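Local atomic coordinates of putative carboxynorspermidine decarboxylase protein (Sinorhizobium meliloti, PDB entry 3MT1), a protein that probably catalyses the pyridoxal 5'-phosphate-dependent decarboxylation of carboxynorspermidine and carboxyspermidine to norspermidine and spermidine, and acts as a homodimer. Residues 149-153 / 187-191; 262-266 / 332-338; 282-288 / 304-310. One frame throughout, in Å; residues are numbered along the deposited sequence.

Contact 1 of 3, residues 149-153 / 187-191; sequences VERVM and LIARV
Residues 149-150 belong to the short helix 146-150, and a type I turn runs from Glu150 to Met153. Residues 187-190 form the C-terminal end of helix 170-190. Glu150 lies closest to Leu187 (CA-CA 8.0 Å) and Met153 to Val191 (8.5 Å), so side chains must bridge the gap. Met153 is a selenomethionine with all three chi angles m. This folds its CE over one face of the Arg190 guanidinium, 3.4 Å from Arg190 NE. The same CE touches Leu187 CD2 at 3.9 Å and Val191 CG1 at 4.2 Å. Arg190 (chi1 m, chi2 t, chi3 p) reaches back across the gap. Its NH1 donates to Glu150 OE1 at 2.7 Å in a salt bridge, with OE1 near the guanidinium plane. Glu150 has chi1 and chi2 between wells, and its CG lies 3.8 Å from Leu187 CD2. Leu187 is in the mt rotamer and also meets Val149, CD1 to CG1, at 3.8 Å; Val149 has chi1 t. Phe159 of barrel strand 158-160 touches Met153, Leu187 and Val191. This is helix-end packing on the outside of the alpha/beta barrel of fold type III PLP enzymes.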
ATOM      1  N   VAL B 149     -20.512 -27.381  14.873  1.00 75.57           N
ATOM      2  CA  VAL B 149     -20.847 -26.184  15.635  1.00 73.09           C
ATOM      3  C   VAL B 149     -21.486 -26.621  16.967  1.00 74.40           C
ATOM      4  O   VAL B 149     -20.987 -26.307  18.055  1.00 73.28           O
ATOM      5  CB  VAL B 149     -21.806 -25.252  14.839  1.00 71.68           C
ATOM      6  CG1 VAL B 149     -22.306 -24.102  15.706  1.00 69.06           C
ATOM      7  CG2 VAL B 149     -21.147 -24.741  13.567  1.00 69.92           C
ATOM      8  N   GLU B 150     -22.564 -27.396  16.847  1.00 76.68           N
ATOM      9  CA  GLU B 150     -23.362 -27.840  17.969  1.00 78.33           C
ATOM     10  C   GLU B 150     -22.574 -28.404  19.146  1.00 79.10           C
ATOM     11  O   GLU B 150     -22.963 -28.215  20.308  1.00 78.98           O
ATOM     12  CB  GLU B 150     -24.370 -28.867  17.492  1.00 81.42           C
ATOM     13  CG  GLU B 150     -25.729 -28.292  17.153  1.00 82.85           C
ATOM     14  CD  GLU B 150     -26.851 -29.121  17.748  1.00 87.69           C
ATOM     15  OE1 GLU B 150     -27.120 -28.983  18.970  1.00 88.05           O
ATOM     16  OE2 GLU B 150     -27.455 -29.909  16.988  1.00 90.74           O
ATOM     17  N   ARG B 151     -21.470 -29.091  18.851  1.00 79.98           N
ATOM     18  CA  ARG B 151     -20.639 -29.679  19.902  1.00 80.86           C
ATOM     19  C   ARG B 151     -19.975 -28.603  20.779  1.00 78.07           C
ATOM     20  O   ARG B 151     -19.447 -28.883  21.861  1.00 78.74           O
ATOM     21  CB  ARG B 151     -19.600 -30.642  19.317  1.00 82.51           C
ATOM     22  CG  ARG B 151     -19.343 -31.829  20.238  1.00 86.19           C
ATOM     23  CD  ARG B 151     -18.131 -32.619  19.833  1.00 87.21           C
ATOM     24  NE  ARG B 151     -17.175 -32.738  20.936  1.00 87.50           N
ATOM     25  CZ  ARG B 151     -16.044 -32.031  21.022  1.00 84.56           C
ATOM     26  NH1 ARG B 151     -15.228 -32.198  22.056  1.00 84.56           N
ATOM     27  NH2 ARG B 151     -15.721 -31.161  20.073  1.00 80.49           N
ATOM     28  N   VAL B 152     -20.038 -27.362  20.320  1.00 74.87           N
ATOM     29  CA  VAL B 152     -19.309 -26.309  20.986  1.00 71.96           C
ATOM     30  C   VAL B 152     -20.204 -25.116  21.425  1.00 69.12           C
ATOM     31  O   VAL B 152     -19.718 -24.061  21.824  1.00 67.10           O
ATOM     32  CB  VAL B 152     -18.080 -25.955  20.142  1.00 70.92           C
ATOM     33  CG1 VAL B 152     -18.419 -24.915  19.082  1.00 69.68           C
ATOM     34  CG2 VAL B 152     -16.943 -25.522  21.029  1.00 70.68           C
HETATM   35  N   MSE B 153     -21.516 -25.350  21.422  1.00 69.12           N
HETATM   36  CA  MSE B 153     -22.530 -24.358  21.792  1.00 66.75           C
HETATM   37  C   MSE B 153     -22.526 -23.928  23.262  1.00 66.03           C
HETATM   38  O   MSE B 153     -23.023 -22.870  23.592  1.00 64.05           O
HETATM   39  CB  MSE B 153     -23.914 -24.880  21.411  1.00 67.93           C
HETATM   40  CG  MSE B 153     -24.157 -24.919  19.920  1.00 66.60           C
HETATM   41 SE   MSE B 153     -24.520 -23.147  19.151  0.75 62.21          SE
HETATM   42  CE  MSE B 153     -26.374 -22.994  19.635  1.00 61.87           C
ATOM     43  N   LEU B 187     -29.947 -22.785  14.946  1.00 65.76           N
ATOM     44  CA  LEU B 187     -28.867 -22.377  15.854  1.00 63.82           C
ATOM     45  C   LEU B 187     -28.937 -20.925  16.353  1.00 61.40           C
ATOM     46  O   LEU B 187     -28.651 -20.644  17.517  1.00 60.27           O
ATOM     47  CB  LEU B 187     -27.513 -22.631  15.193  1.00 63.39           C
ATOM     48  CG  LEU B 187     -27.148 -24.113  14.994  1.00 65.51           C
ATOM     49  CD1 LEU B 187     -25.838 -24.240  14.255  1.00 64.33           C
ATOM     50  CD2 LEU B 187     -27.074 -24.868  16.329  1.00 66.94           C
ATOM     51  N   ILE B 188     -29.310 -20.011  15.460  1.00 60.45           N
ATOM     52  CA  ILE B 188     -29.419 -18.588  15.797  1.00 58.65           C
ATOM     53  C   ILE B 188     -30.385 -18.352  16.971  1.00 59.51           C
ATOM     54  O   ILE B 188     -30.045 -17.652  17.924  1.00 58.94           O
ATOM     55  CB  ILE B 188     -29.780 -17.743  14.538  1.00 58.24           C
ATOM     56  CG1 ILE B 188     -28.609 -17.778  13.522  1.00 56.71           C
ATOM     57  CG2 ILE B 188     -30.131 -16.313  14.917  1.00 54.99           C
ATOM     58  CD1 ILE B 188     -28.951 -17.305  12.095  1.00 53.15           C
ATOM     59  N   ALA B 189     -31.562 -18.966  16.917  1.00 61.22           N
ATOM     60  CA  ALA B 189     -32.546 -18.897  18.020  1.00 62.30           C
ATOM     61  C   ALA B 189     -31.924 -19.157  19.396  1.00 61.79           C
ATOM     62  O   ALA B 189     -32.358 -18.564  20.387  1.00 61.68           O
ATOM     63  CB  ALA B 189     -33.730 -19.873  17.777  1.00 64.20           C
ATOM     64  N   ARG B 190     -30.901 -20.016  19.439  1.00 61.56           N
ATOM     65  CA  ARG B 190     -30.324 -20.514  20.700  1.00 61.45           C
ATOM     66  C   ARG B 190     -29.262 -19.592  21.308  1.00 58.61           C
ATOM     67  O   ARG B 190     -28.894 -19.748  22.473  1.00 59.12           O
ATOM     68  CB  ARG B 190     -29.746 -21.928  20.520  1.00 63.10           C
ATOM     69  CG  ARG B 190     -30.763 -23.020  20.200  1.00 67.67           C
ATOM     70  CD  ARG B 190     -30.086 -24.350  19.793  1.00 72.89           C
ATOM     71  NE  ARG B 190     -29.046 -24.760  20.746  1.00 75.18           N
ATOM     72  CZ  ARG B 190     -28.259 -25.833  20.622  1.00 76.36           C
ATOM     73  NH1 ARG B 190     -28.378 -26.653  19.578  1.00 77.40           N
ATOM     74  NH2 ARG B 190     -27.342 -26.078  21.557  1.00 74.59           N
ATOM     75  N   VAL B 191     -28.764 -18.638  20.531  1.00 55.87           N
ATOM     76  CA  VAL B 191     -27.760 -17.709  21.042  1.00 53.28           C
ATOM     77  C   VAL B 191     -28.426 -16.387  21.314  1.00 52.47           C
ATOM     78  O   VAL B 191     -29.615 -16.234  21.059  1.00 53.12           O
ATOM     79  CB  VAL B 191     -26.573 -17.508  20.077  1.00 51.57           C
ATOM     80  CG1 VAL B 191     -25.837 -18.804  19.874  1.00 52.72           C
ATOM     81  CG2 VAL B 191     -27.030 -16.954  18.754  1.00 51.33           C
TER

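Contact 2 of 3, residues 262-266 / 332-338; sequences SIEAH and FNGVKMP
Phe332 (chi1 t) lays one face of its ring against the Glu264 side chain. Glu264 CG sits 4.2 Å from the ring centroid, 20° off the normal, as a CH-pi contact. Glu264 is extended, with chi1 and chi2 both t, and its OE1 is 3.3 Å from Phe332 CZ. Ser262 takes the N-cap position of the short helix 263-266. Residues 332-338 have no regular structure. They turn through positive phi at Asn333 and Gly334, then run extended from Val335 to Pro338. The nearest CA pairs are Ala265-Phe332 (5.5 Å), His266-Met337 (7.4 Å) and Ser262-Val335 (7.7 Å). Val335 CG2 fills the middle, 4.1 Å from Ala265 CB and 3.7 Å from His266 CE1. Ala265 CB also lies 4.3 Å from Phe332 CB. His266 has chi1 m, and Pro338 CD lies over one face of its ring. A water joins His266 NE2 to Val335 O, 2.9 Å from each, and donates to that carbonyl. His266 ND1 is hydrogen-bonded to Ser261 OG. The side chain of Asp269, predicted to bind substrate, is about 11 Å from that of His266. The contact is part of the dimer interface: Glu264 OE2 forms a salt bridge with Lys328 of the second subunit, and Asn333 O accepts from Ser59 of that subunit. Direct contacts between the segments are thus mainly apolar and CH-pi, while the Glu264 carboxylate is balanced by a charge from the partner chain.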
ATOM      1  N   SER B 262      -0.597   9.878  -6.002  1.00 33.88           N
ATOM      2  CA  SER B 262      -0.347   8.573  -6.619  1.00 34.21           C
ATOM      3  C   SER B 262      -1.384   7.549  -6.139  1.00 34.18           C
ATOM      4  O   SER B 262      -1.605   7.403  -4.930  1.00 33.77           O
ATOM      5  CB  SER B 262       1.052   8.124  -6.223  1.00 34.60           C
ATOM      6  OG  SER B 262       1.376   6.854  -6.726  1.00 37.66           O
ATOM      7  N   ILE B 263      -2.034   6.844  -7.069  1.00 34.45           N
ATOM      8  CA  ILE B 263      -2.985   5.821  -6.644  1.00 34.34           C
ATOM      9  C   ILE B 263      -2.328   4.719  -5.824  1.00 34.51           C
ATOM     10  O   ILE B 263      -2.976   4.155  -4.944  1.00 34.89           O
ATOM     11  CB  ILE B 263      -3.854   5.200  -7.785  1.00 35.48           C
ATOM     12  CG1 ILE B 263      -3.002   4.488  -8.846  1.00 35.45           C
ATOM     13  CG2 ILE B 263      -4.727   6.244  -8.423  1.00 35.95           C
ATOM     14  CD1 ILE B 263      -3.776   3.459  -9.594  1.00 32.57           C
ATOM     15  N   GLU B 264      -1.048   4.435  -6.067  1.00 33.95           N
ATOM     16  CA  GLU B 264      -0.410   3.388  -5.298  1.00 34.31           C
ATOM     17  C   GLU B 264      -0.248   3.796  -3.839  1.00 33.42           C
ATOM     18  O   GLU B 264      -0.432   2.978  -2.924  1.00 33.40           O
ATOM     19  CB  GLU B 264       0.940   2.920  -5.891  1.00 35.07           C
ATOM     20  CG  GLU B 264       1.471   1.725  -5.104  1.00 36.77           C
ATOM     21  CD  GLU B 264       2.604   0.989  -5.776  1.00 40.39           C
ATOM     22  OE1 GLU B 264       2.777   1.155  -6.990  1.00 46.89           O
ATOM     23  OE2 GLU B 264       3.347   0.267  -5.088  1.00 39.23           O
ATOM     24  N   ALA B 265       0.065   5.067  -3.627  1.00 33.03           N
ATOM     25  CA  ALA B 265       0.396   5.534  -2.294  1.00 33.36           C
ATOM     26  C   ALA B 265      -0.830   5.996  -1.540  1.00 33.43           C
ATOM     27  O   ALA B 265      -0.824   6.004  -0.313  1.00 35.22           O
ATOM     28  CB  ALA B 265       1.407   6.654  -2.369  1.00 32.65           C
ATOM     29  N   HIS B 266      -1.862   6.403  -2.263  1.00 33.29           N
ATOM     30  CA  HIS B 266      -2.941   7.225  -1.662  1.00 33.74           C
ATOM     31  C   HIS B 266      -4.351   6.687  -1.790  1.00 33.43           C
ATOM     32  O   HIS B 266      -5.213   7.091  -1.031  1.00 34.80           O
ATOM     33  CB  HIS B 266      -2.884   8.667  -2.175  1.00 32.45           C
ATOM     34  CG  HIS B 266      -1.538   9.289  -2.002  1.00 34.28           C
ATOM     35  ND1 HIS B 266      -1.028  10.231  -2.869  1.00 34.87           N
ATOM     36  CD2 HIS B 266      -0.576   9.076  -1.066  1.00 34.07           C
ATOM     37  CE1 HIS B 266       0.181  10.585  -2.463  1.00 34.66           C
ATOM     38  NE2 HIS B 266       0.482   9.893  -1.377  1.00 32.66           N
ATOM     39  N   PHE B 332       5.384   4.995  -0.967  1.00 32.70           N
ATOM     40  CA  PHE B 332       5.867   4.604  -2.265  1.00 33.17           C
ATOM     41  C   PHE B 332       6.439   5.795  -3.038  1.00 33.20           C
ATOM     42  O   PHE B 332       5.789   6.862  -3.140  1.00 32.42           O
ATOM     43  CB  PHE B 332       4.702   4.046  -3.014  1.00 33.48           C
ATOM     44  CG  PHE B 332       5.021   3.646  -4.408  1.00 37.98           C
ATOM     45  CD1 PHE B 332       5.917   2.602  -4.662  1.00 42.58           C
ATOM     46  CD2 PHE B 332       4.421   4.305  -5.475  1.00 41.44           C
ATOM     47  CE1 PHE B 332       6.209   2.220  -5.970  1.00 45.39           C
ATOM     48  CE2 PHE B 332       4.702   3.917  -6.798  1.00 45.09           C
ATOM     49  CZ  PHE B 332       5.582   2.873  -7.039  1.00 44.68           C
ATOM     50  N   ASN B 333       7.652   5.604  -3.560  1.00 33.70           N
ATOM     51  CA  ASN B 333       8.405   6.615  -4.304  1.00 34.22           C
ATOM     52  C   ASN B 333       8.873   7.797  -3.443  1.00 33.86           C
ATOM     53  O   ASN B 333       9.500   8.718  -3.944  1.00 35.12           O
ATOM     54  CB  ASN B 333       7.603   7.112  -5.539  1.00 34.13           C
ATOM     55  CG  ASN B 333       7.897   6.294  -6.831  1.00 36.34           C
ATOM     56  OD1 ASN B 333       8.156   5.086  -6.780  1.00 38.93           O
ATOM     57  ND2 ASN B 333       7.855   6.970  -7.988  1.00 36.45           N
ATOM     58  N   GLY B 334       8.582   7.759  -2.148  1.00 33.11           N
ATOM     59  CA  GLY B 334       8.733   8.914  -1.290  1.00 31.26           C
ATOM     60  C   GLY B 334       7.801  10.075  -1.636  1.00 32.11           C
ATOM     61  O   GLY B 334       7.989  11.198  -1.136  1.00 32.76           O
ATOM     62  N   VAL B 335       6.801   9.858  -2.486  1.00 32.22           N
ATOM     63  CA  VAL B 335       5.866  10.962  -2.721  1.00 33.66           C
ATOM     64  C   VAL B 335       5.210  11.460  -1.435  1.00 32.52           C
ATOM     65  O   VAL B 335       4.999  10.708  -0.481  1.00 30.79           O
ATOM     66  CB  VAL B 335       4.801  10.752  -3.859  1.00 35.07           C
ATOM     67  CG1 VAL B 335       5.454  10.273  -5.142  1.00 37.35           C
ATOM     68  CG2 VAL B 335       3.697   9.836  -3.416  1.00 33.91           C
ATOM     69  N   LYS B 336       4.975  12.765  -1.413  1.00 34.42           N
ATOM     70  CA  LYS B 336       4.328  13.440  -0.298  1.00 34.76           C
ATOM     71  C   LYS B 336       3.026  12.749   0.093  1.00 32.79           C
ATOM     72  O   LYS B 336       2.195  12.463  -0.766  1.00 33.40           O
ATOM     73  CB  LYS B 336       4.051  14.906  -0.661  1.00 37.06           C
ATOM     74  CG  LYS B 336       4.003  15.762   0.591  1.00 42.26           C
ATOM     75  CD  LYS B 336       3.528  17.186   0.361  1.00 49.79           C
ATOM     76  CE  LYS B 336       3.320  17.854   1.713  1.00 52.78           C
ATOM     77  NZ  LYS B 336       2.244  18.882   1.570  1.00 59.02           N
HETATM   78  N   MSE B 337       2.874  12.466   1.377  1.00 30.22           N
HETATM   79  CA  MSE B 337       1.692  11.829   1.848  1.00 29.40           C
HETATM   80  C   MSE B 337       0.577  12.869   2.100  1.00 29.72           C
HETATM   81  O   MSE B 337       0.845  13.957   2.578  1.00 30.57           O
HETATM   82  CB  MSE B 337       2.017  11.033   3.109  1.00 29.28           C
HETATM   83  CG  MSE B 337       0.888  10.107   3.568  1.00 27.48           C
HETATM   84 SE   MSE B 337       1.492   9.106   5.103  0.75 31.19          SE
HETATM   85  CE  MSE B 337       2.313   7.594   4.162  1.00 30.35           C
ATOM     86  N   PRO B 338      -0.682  12.543   1.776  1.00 29.35           N
ATOM     87  CA  PRO B 338      -1.613  13.656   1.882  1.00 29.70           C
ATOM     88  C   PRO B 338      -1.956  14.008   3.309  1.00 29.27           C
ATOM     89  O   PRO B 338      -2.089  13.126   4.149  1.00 29.97           O
ATOM     90  CB  PRO B 338      -2.852  13.159   1.113  1.00 30.56           C
ATOM     91  CG  PRO B 338      -2.340  12.068   0.174  1.00 30.73           C
ATOM     92  CD  PRO B 338      -1.223  11.434   0.961  1.00 29.85           C
TER
HETATM   93  O   HOH W   1       2.701   9.248   0.428  1.00 29.06           O

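Contact 3 of 3, residues 282-288 / 304-310; sequences NEGSHSY and FRFAEEL
A classic beta bulge marks the end of this strand pair: Ser285 and His286 both face Phe306. Just before it, Gly284 has phi 110° and psi 180°, and its CA lies 3.2 Å from Phe306 O and 3.9 Å from Ala307 CA. A side chain there would clash with Phe306 O and Ala307 CA. Strands 286-288 and 304-306 are antiparallel, with axes 4.7 Å apart and 144° between their directions. They belong to the beta hairpin 286-291/300-306 in the mixed sheet of the beta domain. Tyr288 and Phe304 form a hydrogen-bonded pair, Tyr288 N to Phe304 O 2.8 Å and Phe304 N to Tyr288 O 2.7 Å. At the bulge, His286 N to Phe306 O and Phe306 N to His286 O are both 3.1 Å. Asn282 (chi1 t) bonds the other edge of strand 304-306: its OD1 accepts from Arg305 N at 2.7 Å. His286, Tyr288, Phe304 and Phe306 share one face of the sheet; Ser287 and Arg305 point to the other. Tyr288 CB meets Phe306 CE2 at 3.7 Å, with chi1 m on both. Leu310 (mt) puts CD1 3.9 Å from the Tyr288 ring centroid, over its face, and its N donates to Tyr288 OH at 3.0 Å. Ala257 of strand 255-259 packs on both Tyr288 and Leu310. Backbone bonds thus hold the hairpin together, while Tyr288 combines apolar packing with a hydroxyl that accepts from the backbone of Leu310.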
ATOM      1  N   ASN B 282     -18.671  14.685 -14.612  1.00 65.72           N
ATOM      2  CA  ASN B 282     -17.722  14.065 -15.513  1.00 65.17           C
ATOM      3  C   ASN B 282     -18.136  14.414 -16.930  1.00 67.67           C
ATOM      4  O   ASN B 282     -18.470  13.538 -17.739  1.00 69.16           O
ATOM      5  CB  ASN B 282     -17.556  12.566 -15.260  1.00 64.04           C
ATOM      6  CG  ASN B 282     -16.397  11.990 -16.024  1.00 63.26           C
ATOM      7  OD1 ASN B 282     -15.502  12.714 -16.450  1.00 64.13           O
ATOM      8  ND2 ASN B 282     -16.407  10.688 -16.215  1.00 63.43           N
ATOM      9  N   GLU B 283     -18.149  15.719 -17.204  1.00 68.38           N
ATOM     10  CA  GLU B 283     -18.758  16.245 -18.425  1.00 71.19           C
ATOM     11  C   GLU B 283     -17.881  17.271 -19.102  1.00 70.94           C
ATOM     12  O   GLU B 283     -16.933  17.777 -18.502  1.00 68.90           O
ATOM     13  CB  GLU B 283     -20.125  16.864 -18.134  1.00 73.80           C
ATOM     14  CG  GLU B 283     -21.228  15.879 -17.740  1.00 76.19           C
ATOM     15  CD  GLU B 283     -21.526  14.817 -18.811  1.00 80.17           C
ATOM     16  OE1 GLU B 283     -21.043  14.953 -19.964  1.00 81.72           O
ATOM     17  OE2 GLU B 283     -22.243  13.837 -18.484  1.00 80.86           O
ATOM     18  N   GLY B 284     -18.220  17.582 -20.347  1.00 73.00           N
ATOM     19  CA  GLY B 284     -17.431  18.479 -21.163  1.00 73.35           C
ATOM     20  C   GLY B 284     -16.749  17.711 -22.272  1.00 73.31           C
ATOM     21  O   GLY B 284     -16.891  16.490 -22.382  1.00 73.00           O
ATOM     22  N   SER B 285     -15.994  18.426 -23.096  1.00 73.80           N
ATOM     23  CA  SER B 285     -15.368  17.811 -24.257  1.00 74.21           C
ATOM     24  C   SER B 285     -13.848  17.928 -24.278  1.00 72.20           C
ATOM     25  O   SER B 285     -13.250  18.025 -25.349  1.00 73.77           O
ATOM     26  CB  SER B 285     -15.977  18.385 -25.545  1.00 78.51           C
ATOM     27  OG  SER B 285     -15.979  19.800 -25.513  1.00 78.55           O
ATOM     28  N   HIS B 286     -13.225  17.928 -23.099  1.00 69.09           N
ATOM     29  CA  HIS B 286     -11.775  17.711 -22.994  1.00 67.20           C
ATOM     30  C   HIS B 286     -11.501  16.480 -22.182  1.00 64.22           C
ATOM     31  O   HIS B 286     -11.555  16.517 -20.962  1.00 62.59           O
ATOM     32  CB  HIS B 286     -11.055  18.919 -22.407  1.00 66.24           C
ATOM     33  CG  HIS B 286     -10.998  20.067 -23.349  1.00 70.29           C
ATOM     34  ND1 HIS B 286     -12.002  21.011 -23.431  1.00 72.66           N
ATOM     35  CD2 HIS B 286     -10.095  20.383 -24.306  1.00 73.10           C
ATOM     36  CE1 HIS B 286     -11.699  21.883 -24.377  1.00 77.55           C
ATOM     37  NE2 HIS B 286     -10.552  21.521 -24.928  1.00 78.04           N
ATOM     38  N   SER B 287     -11.209  15.389 -22.869  1.00 64.59           N
ATOM     39  CA  SER B 287     -11.002  14.114 -22.218  1.00 62.93           C
ATOM     40  C   SER B 287      -9.540  13.930 -21.822  1.00 60.45           C
ATOM     41  O   SER B 287      -8.627  13.994 -22.663  1.00 61.71           O
ATOM     42  CB  SER B 287     -11.519  12.956 -23.088  1.00 65.14           C
ATOM     43  OG  SER B 287     -12.236  12.016 -22.291  1.00 66.14           O
ATOM     44  N   TYR B 288      -9.337  13.724 -20.524  1.00 57.37           N
ATOM     45  CA  TYR B 288      -8.001  13.624 -19.928  1.00 55.09           C
ATOM     46  C   TYR B 288      -7.792  12.293 -19.241  1.00 53.29           C
ATOM     47  O   TYR B 288      -8.659  11.816 -18.491  1.00 52.21           O
ATOM     48  CB  TYR B 288      -7.752  14.736 -18.907  1.00 52.95           C
ATOM     49  CG  TYR B 288      -7.332  16.063 -19.491  1.00 55.28           C
ATOM     50  CD1 TYR B 288      -5.997  16.454 -19.491  1.00 55.81           C
ATOM     51  CD2 TYR B 288      -8.271  16.937 -20.032  1.00 57.30           C
ATOM     52  CE1 TYR B 288      -5.601  17.682 -20.020  1.00 57.64           C
ATOM     53  CE2 TYR B 288      -7.892  18.161 -20.562  1.00 59.41           C
ATOM     54  CZ  TYR B 288      -6.562  18.534 -20.560  1.00 61.11           C
ATOM     55  OH  TYR B 288      -6.191  19.762 -21.100  1.00 62.90           O
ATOM     56  N   PHE B 304     -11.130  11.192 -17.711  1.00 51.63           N
ATOM     57  CA  PHE B 304     -12.287  11.993 -17.393  1.00 52.70           C
ATOM     58  C   PHE B 304     -12.582  13.065 -18.404  1.00 55.55           C
ATOM     59  O   PHE B 304     -11.746  13.436 -19.213  1.00 55.90           O
ATOM     60  CB  PHE B 304     -12.168  12.598 -16.002  1.00 50.79           C
ATOM     61  CG  PHE B 304     -12.035  11.579 -14.928  1.00 48.78           C
ATOM     62  CD1 PHE B 304     -13.134  10.842 -14.526  1.00 46.73           C
ATOM     63  CD2 PHE B 304     -10.793  11.322 -14.347  1.00 45.15           C
ATOM     64  CE1 PHE B 304     -13.013   9.884 -13.554  1.00 44.57           C
ATOM     65  CE2 PHE B 304     -10.665  10.355 -13.369  1.00 43.05           C
ATOM     66  CZ  PHE B 304     -11.783   9.632 -12.971  1.00 43.64           C
ATOM     67  N   ARG B 305     -13.823  13.521 -18.363  1.00 58.38           N
ATOM     68  CA  ARG B 305     -14.252  14.702 -19.078  1.00 61.22           C
ATOM     69  C   ARG B 305     -14.162  15.935 -18.159  1.00 60.49           C
ATOM     70  O   ARG B 305     -14.411  15.874 -16.940  1.00 58.60           O
ATOM     71  CB  ARG B 305     -15.662  14.498 -19.640  1.00 63.79           C
ATOM     72  CG  ARG B 305     -15.693  13.691 -20.909  1.00 67.11           C
ATOM     73  CD  ARG B 305     -17.042  13.034 -21.137  1.00 71.83           C
ATOM     74  NE  ARG B 305     -17.239  12.734 -22.553  1.00 77.66           N
ATOM     75  CZ  ARG B 305     -17.849  11.642 -23.018  1.00 81.73           C
ATOM     76  NH1 ARG B 305     -18.314  10.719 -22.176  1.00 81.37           N
ATOM     77  NH2 ARG B 305     -17.988  11.462 -24.335  1.00 83.90           N
ATOM     78  N   PHE B 306     -13.754  17.033 -18.782  1.00 62.13           N
ATOM     79  CA  PHE B 306     -13.690  18.346 -18.181  1.00 62.65           C
ATOM     80  C   PHE B 306     -14.270  19.297 -19.210  1.00 66.48           C
ATOM     81  O   PHE B 306     -14.350  18.967 -20.399  1.00 67.66           O
ATOM     82  CB  PHE B 306     -12.242  18.700 -17.873  1.00 61.02           C
ATOM     83  CG  PHE B 306     -11.588  17.752 -16.902  1.00 57.97           C
ATOM     84  CD1 PHE B 306     -11.723  17.946 -15.531  1.00 55.38           C
ATOM     85  CD2 PHE B 306     -10.867  16.651 -17.364  1.00 56.11           C
ATOM     86  CE1 PHE B 306     -11.139  17.065 -14.626  1.00 53.90           C
ATOM     87  CE2 PHE B 306     -10.281  15.770 -16.474  1.00 54.76           C
ATOM     88  CZ  PHE B 306     -10.413  15.968 -15.101  1.00 52.86           C
ATOM     89  N   ALA B 307     -14.704  20.468 -18.751  1.00 68.68           N
ATOM     90  CA  ALA B 307     -15.351  21.445 -19.627  1.00 72.22           C
ATOM     91  C   ALA B 307     -14.290  22.333 -20.289  1.00 73.29           C
ATOM     92  O   ALA B 307     -14.434  22.720 -21.456  1.00 75.55           O
ATOM     93  CB  ALA B 307     -16.327  22.260 -18.837  1.00 73.54           C
ATOM     94  N   GLU B 308     -13.217  22.620 -19.535  1.00 71.65           N
ATOM     95  CA  GLU B 308     -12.091  23.464 -19.987  1.00 72.18           C
ATOM     96  C   GLU B 308     -10.768  22.729 -19.918  1.00 69.40           C
ATOM     97  O   GLU B 308     -10.487  21.991 -18.959  1.00 67.00           O
ATOM     98  CB  GLU B 308     -11.936  24.737 -19.139  1.00 72.70           C
ATOM     99  CG  GLU B 308     -13.227  25.428 -18.723  1.00 76.09           C
ATOM    100  CD  GLU B 308     -13.825  24.817 -17.474  1.00 74.87           C
ATOM    101  OE1 GLU B 308     -13.208  23.869 -16.935  1.00 73.28           O
ATOM    102  OE2 GLU B 308     -14.911  25.272 -17.042  1.00 75.73           O
ATOM    103  N   GLU B 309      -9.953  22.976 -20.934  1.00 70.22           N
ATOM    104  CA  GLU B 309      -8.549  22.608 -20.953  1.00 68.30           C
ATOM    105  C   GLU B 309      -7.889  22.775 -19.574  1.00 65.23           C
ATOM    106  O   GLU B 309      -7.988  23.845 -18.952  1.00 66.42           O
ATOM    107  CB  GLU B 309      -7.833  23.477 -21.978  1.00 70.94           C
ATOM    108  CG  GLU B 309      -6.602  22.849 -22.569  1.00 72.27           C
ATOM    109  CD  GLU B 309      -5.601  23.872 -23.048  1.00 77.25           C
ATOM    110  OE1 GLU B 309      -5.915  25.090 -23.066  1.00 80.65           O
ATOM    111  OE2 GLU B 309      -4.490  23.450 -23.418  1.00 78.25           O
ATOM    112  N   LEU B 310      -7.235  21.713 -19.105  1.00 61.22           N
ATOM    113  CA  LEU B 310      -6.553  21.733 -17.818  1.00 58.06           C
ATOM    114  C   LEU B 310      -5.184  22.395 -17.896  1.00 57.80           C
ATOM    115  O   LEU B 310      -4.410  22.157 -18.834  1.00 58.48           O
ATOM    116  CB  LEU B 310      -6.375  20.311 -17.275  1.00 55.44           C
ATOM    117  CG  LEU B 310      -7.582  19.539 -16.779  1.00 54.03           C
ATOM    118  CD1 LEU B 310      -7.088  18.193 -16.275  1.00 50.06           C
ATOM    119  CD2 LEU B 310      -8.344  20.306 -15.686  1.00 50.90           C
TER

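In the fold
Contact 1 comes first along the chain. Contact 3 is nested inside the loop that contact 2 closes. Contact 1 lies on the outer helices of the eight-stranded parallel barrel. Contact 3 joins strands 286-291 and 300-306 of the mixed sheet, and the loop of contact 2 leads into strand 339-343 of that sheet. Contact 1 lies across the chain's centre from both others, its centre about 47 Å from that of contact 2 and about 58 Å from that of contact 3. Contacts 2 and 3 have centres about 25 Å apart and nearest atoms about 9 Å apart. Of the three, contact 2 alone touches the second subunit, so it joins the beta domain of one chain to the other subunit.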